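PDB 7BWG: beta-N-acetylhexosaminidase from Microbacterium sp. HJ5, which probably hydrolyses terminal non-reducing N-acetyl-D-hexosamine residues from N-acetyl-beta-D-hexosaminides, as a member of glycoside hydrolase family 20. Local coordinates for residues A21-P26 with E489-R494; I399-K404 with P466-A471; R424-E429 with D484-E489. One frame throughout, in Å; residues are numbered along the deposited sequence.

Contact 1 (A21-P26 with E489-R494); sequences AVVPAP and ESFRAR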
loop_
_atom_site.group_PDB
_atom_site.type_symbol
_atom_site.label_atom_id
_atom_site.label_comp_id
_atom_site.label_asym_id
_atom_site.label_seq_id
_atom_site.Cartn_x
_atom_site.Cartn_y
_atom_site.Cartn_z
ATOM N N ALA A 21 13.699 1.677 -40.296
ATOM C CA ALA A 21 12.583 0.976 -39.675
ATOM C C ALA A 21 12.683 1.033 -38.156
ATOM O O ALA A 21 13.736 0.735 -37.583
ATOM C CB ALA A 21 12.543 -0.477 -40.147
ATOM N N VAL A 22 11.580 1.406 -37.509
ATOM C CA VAL A 22 11.488 1.467 -36.052
ATOM C C VAL A 22 10.052 1.155 -35.650
ATOM O O VAL A 22 9.107 1.721 -36.209
ATOM C CB VAL A 22 11.924 2.841 -35.502
ATOM C CG1 VAL A 22 13.440 2.930 -35.412
ATOM C CG2 VAL A 22 11.380 3.955 -36.377
ATOM N N VAL A 23 9.887 0.253 -34.685
ATOM C CA VAL A 23 8.564 -0.155 -34.214
ATOM C C VAL A 23 8.489 0.046 -32.704
ATOM O O VAL A 23 9.378 -0.422 -31.979
ATOM C CB VAL A 23 8.263 -1.615 -34.591
ATOM C CG1 VAL A 23 6.842 -1.991 -34.195
ATOM C CG2 VAL A 23 8.475 -1.836 -36.077
ATOM N N PRO A 24 7.449 0.714 -32.172
ATOM C CA PRO A 24 6.281 1.277 -32.863
ATOM C C PRO A 24 6.624 2.467 -33.750
ATOM O O PRO A 24 7.580 3.187 -33.463
ATOM C CB PRO A 24 5.364 1.719 -31.711
ATOM C CG PRO A 24 5.906 1.057 -30.488
ATOM C CD PRO A 24 7.370 0.925 -30.719
ATOM N N ALA A 25 5.850 2.657 -34.811
ATOM C CA ALA A 25 6.069 3.761 -35.733
ATOM C C ALA A 25 5.988 5.087 -34.988
ATOM O O ALA A 25 4.942 5.395 -34.397
ATOM C CB ALA A 25 5.044 3.727 -36.864
ATOM N N PRO A 26 7.051 5.886 -34.976
ATOM C CA PRO A 26 7.009 7.161 -34.254
ATOM C C PRO A 26 6.005 8.122 -34.871
ATOM O O PRO A 26 5.538 7.947 -35.999
ATOM C CB PRO A 26 8.441 7.696 -34.384
ATOM C CG PRO A 26 9.274 6.506 -34.750
ATOM C CD PRO A 26 8.378 5.614 -35.549
ATOM N N GLU A 489 1.105 -2.745 -44.912
ATOM C CA GLU A 489 2.257 -2.896 -45.794
ATOM C C GLU A 489 3.525 -2.352 -45.145
ATOM O O GLU A 489 4.613 -2.910 -45.332
ATOM C CB GLU A 489 1.991 -2.198 -47.129
ATOM C CG GLU A 489 1.066 -2.963 -48.072
ATOM C CD GLU A 489 -0.340 -3.127 -47.521
ATOM O OE1 GLU A 489 -0.875 -2.149 -46.955
ATOM O OE2 GLU A 489 -0.909 -4.230 -47.649
ATOM N N SER A 490 3.405 -1.270 -44.371
ATOM C CA SER A 490 4.575 -0.689 -43.719
ATOM C C SER A 490 4.939 -1.440 -42.444
ATOM O O SER A 490 6.125 -1.663 -42.173
ATOM C CB SER A 490 4.328 0.789 -43.413
ATOM O OG SER A 490 5.390 1.342 -42.653
ATOM N N PHE A 491 3.937 -1.827 -41.649
ATOM C CA PHE A 491 4.208 -2.589 -40.433
ATOM C C PHE A 491 4.959 -3.874 -40.757
ATOM O O PHE A 491 6.007 -4.158 -40.166
ATOM C CB PHE A 491 2.901 -2.894 -39.698
ATOM C CG PHE A 491 3.075 -3.763 -38.481
ATOM C CD1 PHE A 491 3.430 -3.207 -37.263
ATOM C CD2 PHE A 491 2.880 -5.133 -38.552
ATOM C CE1 PHE A 491 3.590 -4.002 -36.142
ATOM C CE2 PHE A 491 3.039 -5.932 -37.435
ATOM C CZ PHE A 491 3.395 -5.366 -36.228
ATOM N N ARG A 492 4.449 -4.651 -41.717
ATOM C CA ARG A 492 5.100 -5.899 -42.104
ATOM C C ARG A 492 6.529 -5.687 -42.586
ATOM O O ARG A 492 7.315 -6.640 -42.593
ATOM C CB ARG A 492 4.287 -6.601 -43.194
ATOM N N ALA A 493 6.886 -4.471 -42.992
ATOM C CA ALA A 493 8.260 -4.197 -43.392
ATOM C C ALA A 493 9.131 -3.791 -42.210
ATOM O O ALA A 493 10.294 -4.201 -42.129
ATOM C CB ALA A 493 8.293 -3.104 -44.463
ATOM N N ARG A 494 8.583 -3.004 -41.283
ATOM C CA ARG A 494 9.380 -2.482 -40.178
ATOM C C ARG A 494 9.623 -3.535 -39.102
ATOM O O ARG A 494 10.745 -3.660 -38.599
ATOM C CB ARG A 494 8.696 -1.251 -39.581
ATOM C CG ARG A 494 8.502 -0.115 -40.573
ATOM C CD ARG A 494 7.925 1.123 -39.904
ATOM N NE ARG A 494 6.469 1.066 -39.800
ATOM C CZ ARG A 494 5.808 0.823 -38.674
ATOM N NH1 ARG A 494 6.470 0.617 -37.543
ATOM N NH2 ARG A 494 4.483 0.790 -38.675
#
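Arg494 reaches from helix 488-497 to the N-terminal loop 21-26, and its side chain carries most of the contact. CG stands anti to the carbonyl carbon, beside the backbone N, and the chain then runs extended until it bends at chi3 (-84°), which turns the guanidinium back along the helix. Arg494 NE can thus donate to Ser490 OG, one turn earlier, at 3.1 Å and nearly in the guanidinium plane, a bond that helps fix the rotation of the flat group. Arg494 NH1 makes a weak bond, 3.2 Å and bent to 135°, to Val22 O; its stronger partner is Glu473 on helix 467-475, in a salt bridge. In this way a loop of the family's N-terminal domain, just before strand 28-31, is joined to helix 488-497, which packs beside helix 467-475. Ala25 CB sits over one face of the Arg494 guanidinium, 3.2 Å above the plane and offset toward the rim. Val23 crosses the arginine obliquely: CG1 is anti to the backbone N (chi1 -175°) and turned to Phe491 CE1 at 4.3 Å, while CG2 lies 3.6 Å from Arg494 CB. Nearer the backbone, Ala21 CB rests 3.7 Å from Arg494 CA.

Contact 2 (I399-K404 with P466-A471); sequences IYLDMK and PRIAAA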
loop_
_atom_site.group_PDB
_atom_site.type_symbol
_atom_site.label_atom_id
_atom_site.label_comp_id
_atom_site.label_asym_id
_atom_site.label_seq_id
_atom_site.Cartn_x
_atom_site.Cartn_y
_atom_site.Cartn_z
ATOM N N ILE A 399 -5.712 -8.921 -30.443
ATOM C CA ILE A 399 -4.518 -8.713 -29.633
ATOM C C ILE A 399 -4.264 -9.833 -28.636
ATOM O O ILE A 399 -3.238 -9.799 -27.937
ATOM C CB ILE A 399 -4.573 -7.347 -28.922
ATOM C CG1 ILE A 399 -3.169 -6.750 -28.854
ATOM C CG2 ILE A 399 -5.216 -7.474 -27.554
ATOM C CD1 ILE A 399 -2.589 -6.501 -30.231
ATOM N N TYR A 400 -5.137 -10.836 -28.557
ATOM C CA TYR A 400 -4.901 -11.966 -27.661
ATOM C C TYR A 400 -3.687 -12.751 -28.145
ATOM O O TYR A 400 -3.766 -13.492 -29.131
ATOM C CB TYR A 400 -6.134 -12.858 -27.581
ATOM C CG TYR A 400 -7.021 -12.550 -26.397
ATOM C CD1 TYR A 400 -6.869 -11.370 -25.686
ATOM C CD2 TYR A 400 -8.005 -13.439 -25.987
ATOM C CE1 TYR A 400 -7.676 -11.080 -24.604
ATOM C CE2 TYR A 400 -8.813 -13.155 -24.901
ATOM C CZ TYR A 400 -8.643 -11.975 -24.215
ATOM O OH TYR A 400 -9.444 -11.689 -23.135
ATOM N N LEU A 401 -2.561 -12.590 -27.449
ATOM C CA LEU A 401 -1.305 -13.204 -27.857
ATOM C C LEU A 401 -1.261 -14.705 -27.609
ATOM O O LEU A 401 -0.376 -15.377 -28.149
ATOM C CB LEU A 401 -0.139 -12.523 -27.138
ATOM C CG LEU A 401 -0.026 -11.021 -27.404
ATOM C CD1 LEU A 401 1.100 -10.400 -26.590
ATOM C CD2 LEU A 401 0.167 -10.756 -28.891
ATOM N N ASP A 402 -2.182 -15.244 -26.812
ATOM C CA ASP A 402 -2.276 -16.685 -26.617
ATOM C C ASP A 402 -3.071 -17.376 -27.715
ATOM O O ASP A 402 -3.255 -18.596 -27.648
ATOM C CB ASP A 402 -2.912 -16.994 -25.261
ATOM C CG ASP A 402 -4.382 -16.630 -25.212
ATOM O OD1 ASP A 402 -4.708 -15.451 -25.460
ATOM O OD2 ASP A 402 -5.210 -17.522 -24.932
ATOM N N MET A 403 -3.551 -16.636 -28.712
ATOM C CA MET A 403 -4.328 -17.226 -29.790
ATOM C C MET A 403 -3.406 -17.841 -30.834
ATOM O O MET A 403 -2.395 -17.245 -31.217
ATOM C CB MET A 403 -5.232 -16.176 -30.436
ATOM C CG MET A 403 -6.530 -16.734 -30.993
ATOM S SD MET A 403 -7.614 -17.375 -29.703
ATOM C CE MET A 403 -8.069 -15.868 -28.850
ATOM N N LYS A 404 -3.769 -19.040 -31.294
ATOM C CA LYS A 404 -2.949 -19.794 -32.236
ATOM C C LYS A 404 -2.600 -18.960 -33.464
ATOM O O LYS A 404 -3.366 -18.089 -33.889
ATOM C CB LYS A 404 -3.687 -21.059 -32.681
ATOM C CG LYS A 404 -3.294 -22.330 -31.956
ATOM C CD LYS A 404 -4.228 -23.472 -32.345
ATOM C CE LYS A 404 -3.637 -24.826 -31.990
ATOM N NZ LYS A 404 -2.415 -25.123 -32.789
ATOM N N PRO A 466 6.050 -11.361 -32.662
ATOM C CA PRO A 466 5.462 -10.589 -33.761
ATOM C C PRO A 466 4.276 -9.717 -33.366
ATOM O O PRO A 466 4.363 -8.486 -33.419
ATOM C CB PRO A 466 5.062 -11.683 -34.751
ATOM C CG PRO A 466 6.191 -12.682 -34.610
ATOM C CD PRO A 466 6.844 -12.459 -33.237
ATOM N N ARG A 467 3.173 -10.343 -32.956
ATOM C CA ARG A 467 1.908 -9.643 -32.785
ATOM C C ARG A 467 1.849 -8.753 -31.546
ATOM O O ARG A 467 0.885 -7.992 -31.409
ATOM C CB ARG A 467 0.767 -10.664 -32.750
ATOM C CG ARG A 467 1.029 -11.862 -33.646
ATOM C CD ARG A 467 0.047 -12.984 -33.392
ATOM N NE ARG A 467 0.396 -13.741 -32.196
ATOM C CZ ARG A 467 -0.240 -14.838 -31.798
ATOM N NH1 ARG A 467 -1.256 -15.308 -32.509
ATOM N NH2 ARG A 467 0.141 -15.462 -30.693
ATOM N N ILE A 468 2.836 -8.804 -30.646
ATOM C CA ILE A 468 2.875 -7.796 -29.590
ATOM C C ILE A 468 3.334 -6.455 -30.143
ATOM O O ILE A 468 3.042 -5.408 -29.553
ATOM C CB ILE A 468 3.769 -8.234 -28.411
ATOM C CG1 ILE A 468 3.498 -7.364 -27.177
ATOM C CG2 ILE A 468 5.238 -8.186 -28.791
ATOM C CD1 ILE A 468 3.942 -7.990 -25.871
ATOM N N ALA A 469 4.050 -6.459 -31.271
ATOM C CA ALA A 469 4.368 -5.204 -31.942
ATOM C C ALA A 469 3.102 -4.530 -32.451
ATOM O O ALA A 469 2.987 -3.299 -32.416
ATOM C CB ALA A 469 5.349 -5.454 -33.086
ATOM N N ALA A 470 2.138 -5.324 -32.925
ATOM C CA ALA A 470 0.844 -4.765 -33.301
ATOM C C ALA A 470 0.123 -4.178 -32.095
ATOM O O ALA A 470 -0.711 -3.279 -32.248
ATOM C CB ALA A 470 -0.018 -5.835 -33.971
ATOM N N ALA A 471 0.425 -4.673 -30.892
ATOM C CA ALA A 471 -0.114 -4.064 -29.681
ATOM C C ALA A 471 0.536 -2.715 -29.418
ATOM O O ALA A 471 -0.155 -1.707 -29.227
ATOM C CB ALA A 471 0.088 -4.996 -28.487
#
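Within the catalytic TIM barrel of this family 20 enzyme, the loop after helix 396-399 closes on the start of helix 467-475, with an arginine at one end of the interface and aliphatic side chains along the rest. Arg467 gives the polar grip. Arg467 NH1 donates to Met403 O at 2.6 Å in a fairly straight bond (160°); the oxygen lies near the guanidinium plane, although the donor stands above the plane of the carbonyl. NH2 adds a weak, bent bond to the same oxygen, so one carbonyl is held by both terminal nitrogens. Arg467 CG is anti to the carbonyl carbon, and a bend at chi3 (-79°) swings the guanidinium to the loop. Beside this grip, Leu401 extends its two methyls over the first helical residues: Leu401 CD2 touches Arg467 CB at 3.9 Å, and CD1 meets the Ile468 side chain, which it crosses at about a right angle. Farther along the helix, Ile399 CD1 presses on Ala471 CB at 3.5 Å.

In the next shell, strand 442-449 backs both segments at Ile399 and Ala471. The type I turn from Tyr400 to Met403, closed by Met403 N to Tyr400 O, presents the Met403 carbonyl to the arginine. Tyr405 forms a cation-pi contact with the guanidinium, and Arg467 NH2 also donates to Met463 O.

Contact 3 (R424-E429 with D484-E489); sequences RAYDWE and DLRTWE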
loop_
_atom_site.group_PDB
_atom_site.type_symbol
_atom_site.label_atom_id
_atom_site.label_comp_id
_atom_site.label_asym_id
_atom_site.label_seq_id
_atom_site.Cartn_x
_atom_site.Cartn_y
_atom_site.Cartn_z
ATOM N N ARG A 424 -4.038 -9.970 -38.943
ATOM C CA ARG A 424 -5.294 -9.798 -38.222
ATOM C C ARG A 424 -5.075 -9.157 -36.859
ATOM O O ARG A 424 -5.941 -8.420 -36.372
ATOM C CB ARG A 424 -5.990 -11.150 -38.082
ATOM C CG ARG A 424 -7.289 -11.126 -37.312
ATOM C CD ARG A 424 -7.458 -12.432 -36.572
ATOM N NE ARG A 424 -8.855 -12.825 -36.455
ATOM C CZ ARG A 424 -9.269 -13.902 -35.799
ATOM N NH1 ARG A 424 -8.394 -14.695 -35.196
ATOM N NH2 ARG A 424 -10.559 -14.182 -35.743
ATOM N N ALA A 425 -3.926 -9.417 -36.230
ATOM C CA ALA A 425 -3.580 -8.734 -34.990
ATOM C C ALA A 425 -3.352 -7.245 -35.201
ATOM O O ALA A 425 -3.406 -6.475 -34.235
ATOM C CB ALA A 425 -2.333 -9.369 -34.369
ATOM N N TYR A 426 -3.099 -6.826 -36.441
ATOM C CA TYR A 426 -2.879 -5.431 -36.785
ATOM C C TYR A 426 -4.058 -4.797 -37.505
ATOM O O TYR A 426 -4.124 -3.567 -37.586
ATOM C CB TYR A 426 -1.627 -5.307 -37.667
ATOM C CG TYR A 426 -1.099 -3.903 -37.831
ATOM C CD1 TYR A 426 -0.378 -3.289 -36.816
ATOM C CD2 TYR A 426 -1.307 -3.195 -39.008
ATOM C CE1 TYR A 426 0.113 -2.009 -36.963
ATOM C CE2 TYR A 426 -0.819 -1.913 -39.166
ATOM C CZ TYR A 426 -0.111 -1.325 -38.138
ATOM O OH TYR A 426 0.378 -0.049 -38.286
ATOM N N ASP A 427 -4.992 -5.603 -38.010
ATOM C CA ASP A 427 -6.096 -5.123 -38.841
ATOM C C ASP A 427 -7.218 -4.532 -37.983
ATOM O O ASP A 427 -8.361 -4.990 -38.000
ATOM C CB ASP A 427 -6.616 -6.263 -39.708
ATOM C CG ASP A 427 -6.924 -5.827 -41.126
ATOM O OD1 ASP A 427 -6.298 -4.858 -41.602
ATOM O OD2 ASP A 427 -7.790 -6.460 -41.765
ATOM N N TRP A 428 -6.878 -3.486 -37.231
ATOM C CA TRP A 428 -7.867 -2.837 -36.379
ATOM C C TRP A 428 -7.350 -1.478 -35.935
ATOM O O TRP A 428 -6.139 -1.255 -35.840
ATOM C CB TRP A 428 -8.209 -3.695 -35.156
ATOM C CG TRP A 428 -7.070 -3.885 -34.205
ATOM C CD1 TRP A 428 -5.945 -4.629 -34.409
ATOM C CD2 TRP A 428 -6.949 -3.328 -32.891
ATOM N NE1 TRP A 428 -5.129 -4.568 -33.305
ATOM C CE2 TRP A 428 -5.724 -3.775 -32.358
ATOM C CE3 TRP A 428 -7.758 -2.493 -32.113
ATOM C CZ2 TRP A 428 -5.288 -3.416 -31.086
ATOM C CZ3 TRP A 428 -7.323 -2.137 -30.850
ATOM C CH2 TRP A 428 -6.100 -2.597 -30.349
ATOM N N GLU A 429 -8.290 -0.575 -35.664
ATOM C CA GLU A 429 -8.000 0.760 -35.157
ATOM C C GLU A 429 -8.605 0.891 -33.766
ATOM O O GLU A 429 -9.810 0.638 -33.598
ATOM C CB GLU A 429 -8.563 1.834 -36.094
ATOM C CG GLU A 429 -8.761 3.200 -35.453
ATOM C CD GLU A 429 -7.472 3.790 -34.917
ATOM O OE1 GLU A 429 -7.486 4.327 -33.789
ATOM O OE2 GLU A 429 -6.444 3.715 -35.621
ATOM N N ASP A 484 0.011 7.969 -40.934
ATOM C CA ASP A 484 1.446 7.738 -40.803
ATOM C C ASP A 484 1.854 6.426 -41.464
ATOM O O ASP A 484 1.257 6.001 -42.456
ATOM C CB ASP A 484 1.855 7.735 -39.329
ATOM N N LEU A 485 2.876 5.781 -40.903
ATOM C CA LEU A 485 3.341 4.494 -41.409
ATOM C C LEU A 485 2.470 3.372 -40.864
ATOM O O LEU A 485 2.884 2.209 -40.836
ATOM C CB LEU A 485 4.804 4.254 -41.027
ATOM C CG LEU A 485 5.847 5.350 -41.250
ATOM C CD1 LEU A 485 6.047 6.179 -39.993
ATOM C CD2 LEU A 485 7.155 4.707 -41.673
ATOM N N ARG A 486 1.263 3.715 -40.423
ATOM C CA ARG A 486 0.385 2.764 -39.746
ATOM C C ARG A 486 -0.527 2.057 -40.750
ATOM O O ARG A 486 -1.755 2.099 -40.676
ATOM C CB ARG A 486 -0.412 3.470 -38.658
ATOM C CG ARG A 486 0.380 3.659 -37.379
ATOM C CD ARG A 486 -0.379 3.132 -36.178
ATOM N NE ARG A 486 -0.908 1.789 -36.389
ATOM C CZ ARG A 486 -1.867 1.244 -35.648
ATOM N NH1 ARG A 486 -2.402 1.932 -34.648
ATOM N NH2 ARG A 486 -2.292 0.015 -35.905
ATOM N N THR A 487 0.113 1.396 -41.709
ATOM C CA THR A 487 -0.564 0.514 -42.642
ATOM C C THR A 487 0.055 -0.874 -42.546
ATOM O O THR A 487 1.183 -1.042 -42.076
ATOM C CB THR A 487 -0.478 1.033 -44.085
ATOM O OG1 THR A 487 -1.042 0.062 -44.976
ATOM C CG2 THR A 487 0.964 1.292 -44.480
ATOM N N TRP A 488 -0.706 -1.879 -42.988
ATOM C CA TRP A 488 -0.212 -3.250 -42.914
ATOM C C TRP A 488 1.026 -3.445 -43.779
ATOM O O TRP A 488 1.919 -4.223 -43.420
ATOM C CB TRP A 488 -1.305 -4.237 -43.324
ATOM C CG TRP A 488 -0.791 -5.635 -43.514
ATOM C CD1 TRP A 488 -0.922 -6.410 -44.630
ATOM C CD2 TRP A 488 -0.059 -6.420 -42.562
ATOM N NE1 TRP A 488 -0.317 -7.628 -44.433
ATOM C CE2 TRP A 488 0.219 -7.660 -43.171
ATOM C CE3 TRP A 488 0.386 -6.196 -41.255
ATOM C CZ2 TRP A 488 0.924 -8.671 -42.519
ATOM C CZ3 TRP A 488 1.084 -7.202 -40.610
ATOM C CH2 TRP A 488 1.345 -8.423 -41.242
ATOM N N GLU A 489 1.105 -2.745 -44.912
ATOM C CA GLU A 489 2.257 -2.896 -45.794
ATOM C C GLU A 489 3.525 -2.352 -45.145
ATOM O O GLU A 489 4.613 -2.910 -45.332
ATOM C CB GLU A 489 1.991 -2.198 -47.129
ATOM C CG GLU A 489 1.066 -2.963 -48.072
ATOM C CD GLU A 489 -0.340 -3.127 -47.521
ATOM O OE1 GLU A 489 -0.875 -2.149 -46.955
ATOM O OE2 GLU A 489 -0.909 -4.230 -47.649
#
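Polar contact between 424-429 and 484-489 centres on the hydroxyl of Tyr426. Arg486 NE donates to Tyr426 OH at 2.9 Å and 168°, with the oxygen close to the guanidinium plane. Glu473 OE2, from helix 467-475, is hydrogen-bonded to the same hydroxyl and forms a long, weak ion pair with Arg486 NE. Bends at chi2 and chi3 fold the arginine back, so that Arg486 NH2 lies over one face of the Tyr426 ring, 3.3 Å from CE1, with ring and guanidinium planes 61° apart.

Packing surrounds the rest of the ring. Tyr426 CG is anti to the backbone N (chi1 -166°), sending the ring across to the other segment, where Tyr426 CE2 approaches the backbone at Thr487 O, 3.6 Å away. Trp488 brings its indole edge to the ring, Trp488 CE3 to Tyr426 CD2 at 4.1 Å. The Tyr426 ring also stacks with Phe491 of helix 488-497, whose N-cap position is held by Thr487.

Among the charges, Glu429 OE2 lies 4.5 Å from Arg486 NH1, well out of the guanidinium plane, a proximity and no salt bridge. Glu429 instead pairs with Arg138 through OE1 and accepts from Thr480 N at OE2.

Together these contacts join the end of helix 422-426 to the start of helix 488-497. Two bonds hold the phenol hydroxyl, which the neighbouring charges would probably polarise, while Arg486, Trp488 and Phe491 confine its ring.

Helix 467-475 lies among all three contacts: contact 2 uses it directly, and its Glu473 serves contacts 1 and 3. Contact 2 is the most central, its centre about 10 Å from the chain's centre, and pairs aliphatic packing with an arginine bound to main-chain carbonyls. The centres of contacts 1 and 3 lie about 20 and 19 Å out; the former is still buried, the latter only partly so, and both use helix 488-497. Glu473 gives Arg494 a salt bridge, but Arg486 only a long, weak ion pair; the guanidinium lies against an alanine methyl in contact 1 and over a tyrosine face in contact 3. Phe491 packs on Ala469 and Ala470, and a probable hydrogen bond from Arg494 NH2 to Leu485 O joins contacts 1 and 3.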